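PDB 6NXC: L-asparaginase 1 from Escherichia coli, which catalyses the hydrolysis of L-asparagine to L-aspartate and ammonium, working as a homotetramer that asparagine also activates allosterically. Local coordinates for residues 237-242 with 260-265; 295-300 with 316-321. The protein carries 1 engineered substitution. All blocks are in the same frame, centred on the assembly; numbering follows the deposited sequence.

Contact 1. Residues 237-242 with 260-265; sequences IYPGIS and RSYGVG. With ASN (asparagine), chain O; EDO (1,2-ethanediol), chain C.
Ile237 and Tyr262 carry most of the packing here, crossing at about a right angle. The CG2 branch of Ile237 sits over one face of the Tyr262 ring, 3.9 Å from its centroid and 28° off the ring normal, a CH-pi contact. With CG2 anti to the backbone N, the other branch stays beside that N, where CG1 meets Ser261 CA at 3.8 Å. Pro239 approaches the same ring at its edge. Its CD lies 3.3 Å from Tyr262 OH, which rests against the Tyr238–Pro239 peptide; the proline nitrogen has no hydrogen to offer, so this meeting is packing.

Among polar contacts, Ile237 N donates to Arg260 O over 3.1 Å in a nearly straight bond (168°), the donor somewhat tilted from the carbonyl plane. Gln292 NE2 bonds to this oxygen too, and also to Ile237 O, thus tying both segments to a residue of the allosteric site, while Ser261 OG turns to Asn289 OD1.

The ligand contact belongs to Arg260. A bend at chi3 (55°) helps bring its guanidinium edge-on to the carboxylate of the bound asparagine, where one oxygen, O, is gripped twice, by Arg260 NE at 2.7 Å and by Arg260 NH2 at 2.9 Å. Arg260 NH1 bonds to Thr236 OG1, a further restraint on the group. A leucine in place of Arg260 has no N-H to offer, and would probably leave that carboxylate oxygen without its positively charged mate. The second subunit reaches the site as well, packing Thr113 on Tyr262 and Val234 on Tyr238.

The chemistry implies a division of labour at the end of strand 256-261: an apolar side, built on Ile237 and the Tyr262 ring, joins it to the preceding loop and the subunit interface, while its arginine reads the acid group of the allosteric activator.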
ATOM      1  N   ILE B 237     -24.499  12.955   3.460  1.00 15.56           N
ATOM      2  CA  ILE B 237     -24.506  14.346   2.961  1.00 14.11           C
ATOM      3  C   ILE B 237     -23.945  14.370   1.560  1.00 15.11           C
ATOM      4  O   ILE B 237     -22.928  13.704   1.269  1.00 14.65           O
ATOM      5  CB  ILE B 237     -23.642  15.240   3.857  1.00 16.15           C
ATOM      6  CG1 ILE B 237     -24.055  15.175   5.329  1.00 18.33           C
ATOM      7  CG2 ILE B 237     -23.618  16.637   3.297  1.00 20.12           C
ATOM      8  CD1 ILE B 237     -25.481  15.582   5.602  1.00 19.32           C
ATOM      9  N   TYR B 238     -24.630  15.029   0.640  1.00 15.94           N
ATOM     10  CA  TYR B 238     -24.201  15.079  -0.753  1.00 16.25           C
ATOM     11  C   TYR B 238     -24.765  16.356  -1.370  1.00 17.08           C
ATOM     12  O   TYR B 238     -25.733  16.887  -0.830  1.00 15.88           O
ATOM     13  CB  TYR B 238     -24.650  13.865  -1.539  1.00 17.77           C
ATOM     14  CG  TYR B 238     -26.120  13.598  -1.462  1.00 19.24           C
ATOM     15  CD1 TYR B 238     -26.592  12.815  -0.438  1.00 21.90           C
ATOM     16  CD2 TYR B 238     -27.020  14.133  -2.381  1.00 20.42           C
ATOM     17  CE1 TYR B 238     -27.952  12.644  -0.222  1.00 23.20           C
ATOM     18  CE2 TYR B 238     -28.375  13.852  -2.256  1.00 22.48           C
ATOM     19  CZ  TYR B 238     -28.833  13.194  -1.124  1.00 24.64           C
ATOM     20  OH  TYR B 238     -30.170  12.926  -0.899  1.00 23.53           O
ATOM     21  N   PRO B 239     -24.236  16.799  -2.510  1.00 16.06           N
ATOM     22  CA  PRO B 239     -24.668  18.098  -3.037  1.00 17.48           C
ATOM     23  C   PRO B 239     -26.128  17.954  -3.506  1.00 19.69           C
ATOM     24  O   PRO B 239     -26.479  16.978  -4.186  1.00 19.73           O
ATOM     25  CB  PRO B 239     -23.669  18.427  -4.144  1.00 20.97           C
ATOM     26  CG  PRO B 239     -22.390  17.697  -3.643  1.00 19.58           C
ATOM     27  CD  PRO B 239     -22.978  16.390  -3.149  1.00 18.88           C
ATOM     28  N   GLY B 240     -26.919  18.934  -3.071  1.00 22.24           N
ATOM     29  CA  GLY B 240     -28.352  18.939  -3.391  1.00 26.86           C
ATOM     30  C   GLY B 240     -29.209  18.291  -2.303  1.00 28.13           C
ATOM     31  O   GLY B 240     -30.422  18.452  -2.393  1.00 32.47           O
ATOM     32  N   ILE B 241     -28.659  17.680  -1.256  1.00 21.75           N
ATOM     33  CA  ILE B 241     -29.507  17.144  -0.170  1.00 24.84           C
ATOM     34  C   ILE B 241     -30.448  18.276   0.352  1.00 34.24           C
ATOM     35  O   ILE B 241     -29.928  19.322   0.633  1.00 30.92           O
ATOM     36  CB  ILE B 241     -28.645  16.590   0.964  1.00 21.55           C
ATOM     37  CG1 ILE B 241     -29.530  15.842   1.943  1.00 22.01           C
ATOM     38  CG2 ILE B 241     -27.746  17.612   1.644  1.00 26.41           C
ATOM     39  CD1 ILE B 241     -28.804  15.054   2.968  1.00 22.08           C
ATOM     40  N   SER B 242     -31.727  18.017   0.655  1.00 45.24           N
ATOM     41  CA  SER B 242     -32.628  19.069   1.242  1.00 45.84           C
ATOM     42  C   SER B 242     -32.844  18.900   2.756  1.00 38.30           C
ATOM     43  O   SER B 242     -32.832  17.780   3.213  1.00 38.69           O
ATOM     44  CB  SER B 242     -33.950  19.105   0.530  1.00 49.54           C
ATOM     45  OG  SER B 242     -34.595  17.844   0.619  1.00 48.30           O
ATOM     46  N   ARG B 260     -23.261  11.192   7.706  1.00 14.07           N
ATOM     47  CA  ARG B 260     -21.997  10.921   6.952  1.00 15.57           C
ATOM     48  C   ARG B 260     -21.597  12.166   6.245  1.00 13.44           C
ATOM     49  O   ARG B 260     -22.002  12.342   5.117  1.00 14.72           O
ATOM     50  CB  ARG B 260     -22.171   9.737   6.027  1.00 16.17           C
ATOM     51  CG  ARG B 260     -22.602   8.432   6.667  1.00 15.28           C
ATOM     52  CD  ARG B 260     -22.702   7.212   5.757  1.00 19.53           C
ATOM     53  NE  ARG B 260     -21.485   6.970   5.048  1.00 16.92           N
ATOM     54  CZ  ARG B 260     -21.248   7.227   3.750  1.00 18.14           C
ATOM     55  NH1 ARG B 260     -22.212   7.678   2.939  1.00 19.86           N
ATOM     56  NH2 ARG B 260     -20.033   6.987   3.279  1.00 21.89           N
ATOM     57  N   SER B 261     -20.837  13.027   6.889  1.00 15.63           N
ATOM     58  CA  SER B 261     -20.509  14.358   6.321  1.00 17.33           C
ATOM     59  C   SER B 261     -19.234  14.314   5.512  1.00 16.41           C
ATOM     60  O   SER B 261     -18.489  13.309   5.519  1.00 14.44           O
ATOM     61  CB  SER B 261     -20.271  15.354   7.451  1.00 17.87           C
ATOM     62  OG  SER B 261     -21.425  15.455   8.194  1.00 25.34           O
ATOM     63  N   TYR B 262     -18.916  15.446   4.929  1.00 15.84           N
ATOM     64  CA  TYR B 262     -17.690  15.569   4.108  1.00 13.50           C
ATOM     65  C   TYR B 262     -16.463  15.717   5.001  1.00 15.21           C
ATOM     66  O   TYR B 262     -16.460  16.448   6.037  1.00 15.75           O
ATOM     67  CB  TYR B 262     -17.794  16.808   3.219  1.00 15.98           C
ATOM     68  CG  TYR B 262     -19.004  16.913   2.316  1.00 14.08           C
ATOM     69  CD1 TYR B 262     -19.429  15.933   1.461  1.00 15.45           C
ATOM     70  CD2 TYR B 262     -19.746  18.101   2.389  1.00 15.60           C
ATOM     71  CE1 TYR B 262     -20.523  16.122   0.616  1.00 15.12           C
ATOM     72  CE2 TYR B 262     -20.834  18.305   1.567  1.00 13.65           C
ATOM     73  CZ  TYR B 262     -21.261  17.281   0.719  1.00 15.24           C
ATOM     74  OH  TYR B 262     -22.280  17.487  -0.167  1.00 15.43           O
ATOM     75  N   GLY B 263     -15.350  15.193   4.495  1.00 16.03           N
ATOM     76  CA  GLY B 263     -14.025  15.481   5.055  1.00 13.03           C
ATOM     77  C   GLY B 263     -13.971  15.304   6.560  1.00 13.97           C
ATOM     78  O   GLY B 263     -14.438  14.241   7.098  1.00 14.82           O
ATOM     79  N   VAL B 264     -13.522  16.345   7.222  1.00 15.26           N
ATOM     80  CA  VAL B 264     -13.356  16.288   8.718  1.00 15.60           C
ATOM     81  C   VAL B 264     -14.679  16.730   9.387  1.00 16.88           C
ATOM     82  O   VAL B 264     -14.707  17.119  10.596  1.00 19.28           O
ATOM     83  CB  VAL B 264     -12.123  17.053   9.188  1.00 18.15           C
ATOM     84  CG1 VAL B 264     -10.875  16.489   8.598  1.00 18.67           C
ATOM     85  CG2 VAL B 264     -12.197  18.557   8.952  1.00 20.95           C
ATOM     86  N   GLY B 265     -15.785  16.599   8.705  1.00 16.82           N
ATOM     87  CA  GLY B 265     -17.137  16.649   9.324  1.00 15.56           C
ATOM     88  C   GLY B 265     -17.901  17.889   8.876  1.00 17.96           C
ATOM     89  O   GLY B 265     -18.564  18.493   9.649  1.00 26.55           O
TER
HETATM   90  N   ASN O9102     -16.631   6.259   6.965  1.00 21.20           N
HETATM   91  CA  ASN O9102     -16.930   5.273   5.836  1.00 21.02           C
HETATM   92  C   ASN O9102     -18.445   5.246   5.599  1.00 28.09           C
HETATM   93  O   ASN O9102     -19.044   6.357   5.924  1.00 24.01           O
HETATM   94  CB  ASN O9102     -16.369   3.884   6.180  1.00 22.86           C
HETATM   95  CG  ASN O9102     -17.063   3.208   7.355  1.00 21.02           C
HETATM   96  OD1 ASN O9102     -17.591   3.882   8.219  1.00 18.58           O
HETATM   97  ND2 ASN O9102     -17.181   1.901   7.342  1.00 19.45           N
HETATM   98  OXT ASN O9102     -19.039   4.161   5.125  1.00 25.02           O
HETATM   99  C1  EDO C 407     -10.401  18.171   5.193  1.00 26.42           C
HETATM  100  O1  EDO C 407     -10.660  16.862   4.804  1.00 21.38           O
HETATM  101  C2  EDO C 407     -11.555  19.145   4.962  1.00 29.04           C
HETATM  102  O2  EDO C 407     -12.823  18.687   5.513  1.00 22.56           O

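Contact 2. Residues 295-300 with 316-321; sequences SGKVNM and GGADMT. With ASN (asparagine), chain O; EDO (1,2-ethanediol), chain Q.
Val298 and Ala318 pair in an unusual way, half directly and half through water. Val298 N donates to Ala318 O over 2.8 Å and almost in line (176°), yet from above the carbonyl plane, 53° out of it. In the return direction a water takes over, accepting from Ala318 N and donating to Val298 O, both at 3.0 Å. The backbones run antiparallel, but water separates them on this side. Beyond the pair, Asp319 CA makes a CA-H...O contact with Gly296 O at 3.3 Å.

Lys297 holds CG anti to its backbone N (chi1 180°) and extends alongside the type II' beta turn from Gly317 to Met320, its CE 4.0 Å from Ala318 CB, before NZ bonds to Thr355 O. Asp319 turns its carboxylate to Arg180 and Thr355. At the other end, Met300 CE presses tightly on Gly316 CA, 3.3 Å away, at a spot where a beta carbon would clash.

The contact thus joins the loop leaving strand 286-291 to the link between strand 315-316 and helix 322-333, whose N terminus is capped by Thr321, a residue that also lines the pocket of the bound asparagine; Val298 and Met300 pack back onto Asn289 of strand 286-291.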
ATOM      1  N   SER B 295     -11.074   6.930   5.802  1.00 17.43           N
ATOM      2  CA  SER B 295     -10.335   7.276   7.032  1.00 15.28           C
ATOM      3  C   SER B 295     -10.309   8.767   7.345  1.00 18.16           C
ATOM      4  O   SER B 295     -10.630   9.589   6.470  1.00 16.57           O
ATOM      5  CB  SER B 295      -8.904   6.851   6.939  1.00 16.35           C
ATOM      6  OG  SER B 295      -8.118   7.678   6.015  1.00 19.28           O
ATOM      7  N   GLY B 296      -9.979   9.047   8.609  1.00 20.47           N
ATOM      8  CA  GLY B 296      -9.827  10.407   9.161  1.00 20.17           C
ATOM      9  C   GLY B 296     -10.748  10.645  10.352  1.00 20.85           C
ATOM     10  O   GLY B 296     -11.522   9.763  10.810  1.00 17.12           O
ATOM     11  N   LYS B 297     -10.665  11.848  10.881  1.00 18.84           N
ATOM     12  CA  LYS B 297     -11.223  12.164  12.189  1.00 18.27           C
ATOM     13  C   LYS B 297     -12.073  13.422  12.048  1.00 16.78           C
ATOM     14  O   LYS B 297     -11.527  14.452  11.607  1.00 16.80           O
ATOM     15  CB  LYS B 297     -10.098  12.295  13.194  1.00 18.45           C
ATOM     16  CG  LYS B 297     -10.563  12.627  14.589  1.00 17.83           C
ATOM     17  CD  LYS B 297      -9.492  12.568  15.568  1.00 24.95           C
ATOM     18  CE  LYS B 297      -9.977  12.706  16.986  1.00 34.77           C
ATOM     19  NZ  LYS B 297      -8.904  12.301  17.939  1.00 38.65           N
ATOM     20  N   VAL B 298     -13.295  13.399  12.555  1.00 15.78           N
ATOM     21  CA  VAL B 298     -14.165  14.606  12.580  1.00 16.47           C
ATOM     22  C   VAL B 298     -13.546  15.616  13.541  1.00 20.22           C
ATOM     23  O   VAL B 298     -13.084  15.188  14.601  1.00 17.74           O
ATOM     24  CB  VAL B 298     -15.634  14.219  12.943  1.00 17.88           C
ATOM     25  CG1 VAL B 298     -16.473  15.410  13.324  1.00 19.92           C
ATOM     26  CG2 VAL B 298     -16.271  13.481  11.779  1.00 17.72           C
ATOM     27  N   ASN B 299     -13.522  16.855  13.087  1.00 19.50           N
ATOM     28  CA  ASN B 299     -13.037  18.068  13.799  1.00 23.56           C
ATOM     29  C   ASN B 299     -13.892  19.252  13.322  1.00 29.17           C
ATOM     30  O   ASN B 299     -13.600  19.834  12.310  1.00 33.46           O
ATOM     31  CB  ASN B 299     -11.635  18.468  13.377  1.00 24.94           C
ATOM     32  CG  ASN B 299     -11.082  19.573  14.252  1.00 31.65           C
ATOM     33  OD1 ASN B 299     -11.704  19.958  15.237  1.00 29.20           O
ATOM     34  ND2 ASN B 299      -9.979  20.154  13.835  1.00 31.85           N
ATOM     35  N   MET B 300     -15.015  19.464  13.912  1.00 31.44           N
ATOM     36  CA  MET B 300     -15.976  20.427  13.345  1.00 34.61           C
ATOM     37  C   MET B 300     -15.493  21.887  13.462  1.00 41.77           C
ATOM     38  O   MET B 300     -14.658  22.203  14.387  1.00 48.28           O
ATOM     39  CB  MET B 300     -17.319  20.253  14.036  1.00 36.18           C
ATOM     40  CG  MET B 300     -18.075  19.077  13.457  1.00 44.77           C
ATOM     41  SD  MET B 300     -19.489  18.658  14.497  1.00 38.73           S
ATOM     42  CE  MET B 300     -18.645  17.954  15.884  1.00 38.25           C
ATOM     43  N   GLY B 316     -19.625  15.299  17.748  1.00 22.64           N
ATOM     44  CA  GLY B 316     -18.545  14.851  16.859  1.00 23.60           C
ATOM     45  C   GLY B 316     -18.255  13.369  17.127  1.00 21.33           C
ATOM     46  O   GLY B 316     -18.102  12.985  18.302  1.00 19.14           O
ATOM     47  N   GLY B 317     -18.222  12.525  16.110  1.00 20.31           N
ATOM     48  CA  GLY B 317     -17.877  11.126  16.301  1.00 20.19           C
ATOM     49  C   GLY B 317     -16.408  10.785  16.066  1.00 19.76           C
ATOM     50  O   GLY B 317     -16.078   9.541  15.905  1.00 17.40           O
ATOM     51  N   ALA B 318     -15.494  11.748  16.152  1.00 18.61           N
ATOM     52  CA  ALA B 318     -14.048  11.502  16.092  1.00 16.13           C
ATOM     53  C   ALA B 318     -13.786  10.646  14.834  1.00 15.82           C
ATOM     54  O   ALA B 318     -14.266  11.060  13.725  1.00 15.66           O
ATOM     55  CB  ALA B 318     -13.542  10.928  17.419  1.00 19.31           C
ATOM     56  N   ASP B 319     -13.012   9.578  14.955  1.00 15.09           N
ATOM     57  CA  ASP B 319     -12.615   8.721  13.792  1.00 15.03           C
ATOM     58  C   ASP B 319     -13.444   7.417  13.823  1.00 16.18           C
ATOM     59  O   ASP B 319     -12.979   6.472  13.250  1.00 17.99           O
ATOM     60  CB  ASP B 319     -11.126   8.436  13.881  1.00 16.95           C
ATOM     61  CG  ASP B 319     -10.608   7.814  15.172  1.00 19.55           C
ATOM     62  OD1 ASP B 319     -11.260   7.951  16.276  1.00 23.36           O
ATOM     63  OD2 ASP B 319      -9.434   7.332  15.126  1.00 20.05           O
ATOM     64  N   MET B 320     -14.641   7.372  14.438  1.00 13.11           N
ATOM     65  CA  MET B 320     -15.448   6.130  14.401  1.00 13.28           C
ATOM     66  C   MET B 320     -15.918   5.809  12.993  1.00 14.14           C
ATOM     67  O   MET B 320     -16.348   6.709  12.232  1.00 13.69           O
ATOM     68  CB  MET B 320     -16.657   6.201  15.323  1.00 14.69           C
ATOM     69  CG  MET B 320     -16.237   6.235  16.733  1.00 18.16           C
ATOM     70  SD  MET B 320     -17.700   6.014  17.898  1.00 19.79           S
ATOM     71  CE  MET B 320     -18.536   7.564  17.640  1.00 20.73           C
ATOM     72  N   THR B 321     -15.991   4.519  12.740  1.00 14.54           N
ATOM     73  CA  THR B 321     -16.673   3.977  11.547  1.00 17.29           C
ATOM     74  C   THR B 321     -18.192   4.084  11.772  1.00 15.71           C
ATOM     75  O   THR B 321     -18.751   4.260  12.894  1.00 16.56           O
ATOM     76  CB  THR B 321     -16.293   2.504  11.369  1.00 15.95           C
ATOM     77  OG1 THR B 321     -16.779   1.865  12.570  1.00 13.90           O
ATOM     78  CG2 THR B 321     -14.794   2.252  11.240  1.00 16.43           C
TER
HETATM   79  N   ASN O9102     -16.631   6.259   6.965  1.00 21.20           N
HETATM   80  CA  ASN O9102     -16.930   5.273   5.836  1.00 21.02           C
HETATM   81  C   ASN O9102     -18.445   5.246   5.599  1.00 28.09           C
HETATM   82  O   ASN O9102     -19.044   6.357   5.924  1.00 24.01           O
HETATM   83  CB  ASN O9102     -16.369   3.884   6.180  1.00 22.86           C
HETATM   84  CG  ASN O9102     -17.063   3.208   7.355  1.00 21.02           C
HETATM   85  OD1 ASN O9102     -17.591   3.882   8.219  1.00 18.58           O
HETATM   86  ND2 ASN O9102     -17.181   1.901   7.342  1.00 19.45           N
HETATM   87  OXT ASN O9102     -19.039   4.161   5.125  1.00 25.02           O
HETATM   88  C1  EDO Q9104     -13.915   7.169   9.774  1.00 31.42           C
HETATM   89  O1  EDO Q9104     -12.605   7.430   9.469  1.00 27.74           O
HETATM   90  C2  EDO Q9104     -14.051   5.776   9.689  1.00 24.38           C
HETATM   91  O2  EDO Q9104     -14.022   5.275   8.455  1.00 26.00           O
HETATM   92  O   HOH W   1     -15.181  14.647  16.724  1.00 20.54           O

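Overall arrangement
Read from the N terminus, the two contacts form a series within the C-terminal domain. Strand 232-236 runs into 237-242, helix 243-250 follows, and the chain returns on strand 256-261, where contact 1 closes this beta-alpha-beta crossover. After helix 271-282 and strand 286-291, contact 2 closes a second loop, which takes in helix 308-311 and ends on short strand 315-316. The contacts neither nest nor cross, yet they touch: Val264 O and Asn299 N, 2.8 Å apart, probably hydrogen-bond. Together they tie the trailing loops of the four-stranded parallel sheet, and both border the allosteric asparagine and a second subunit.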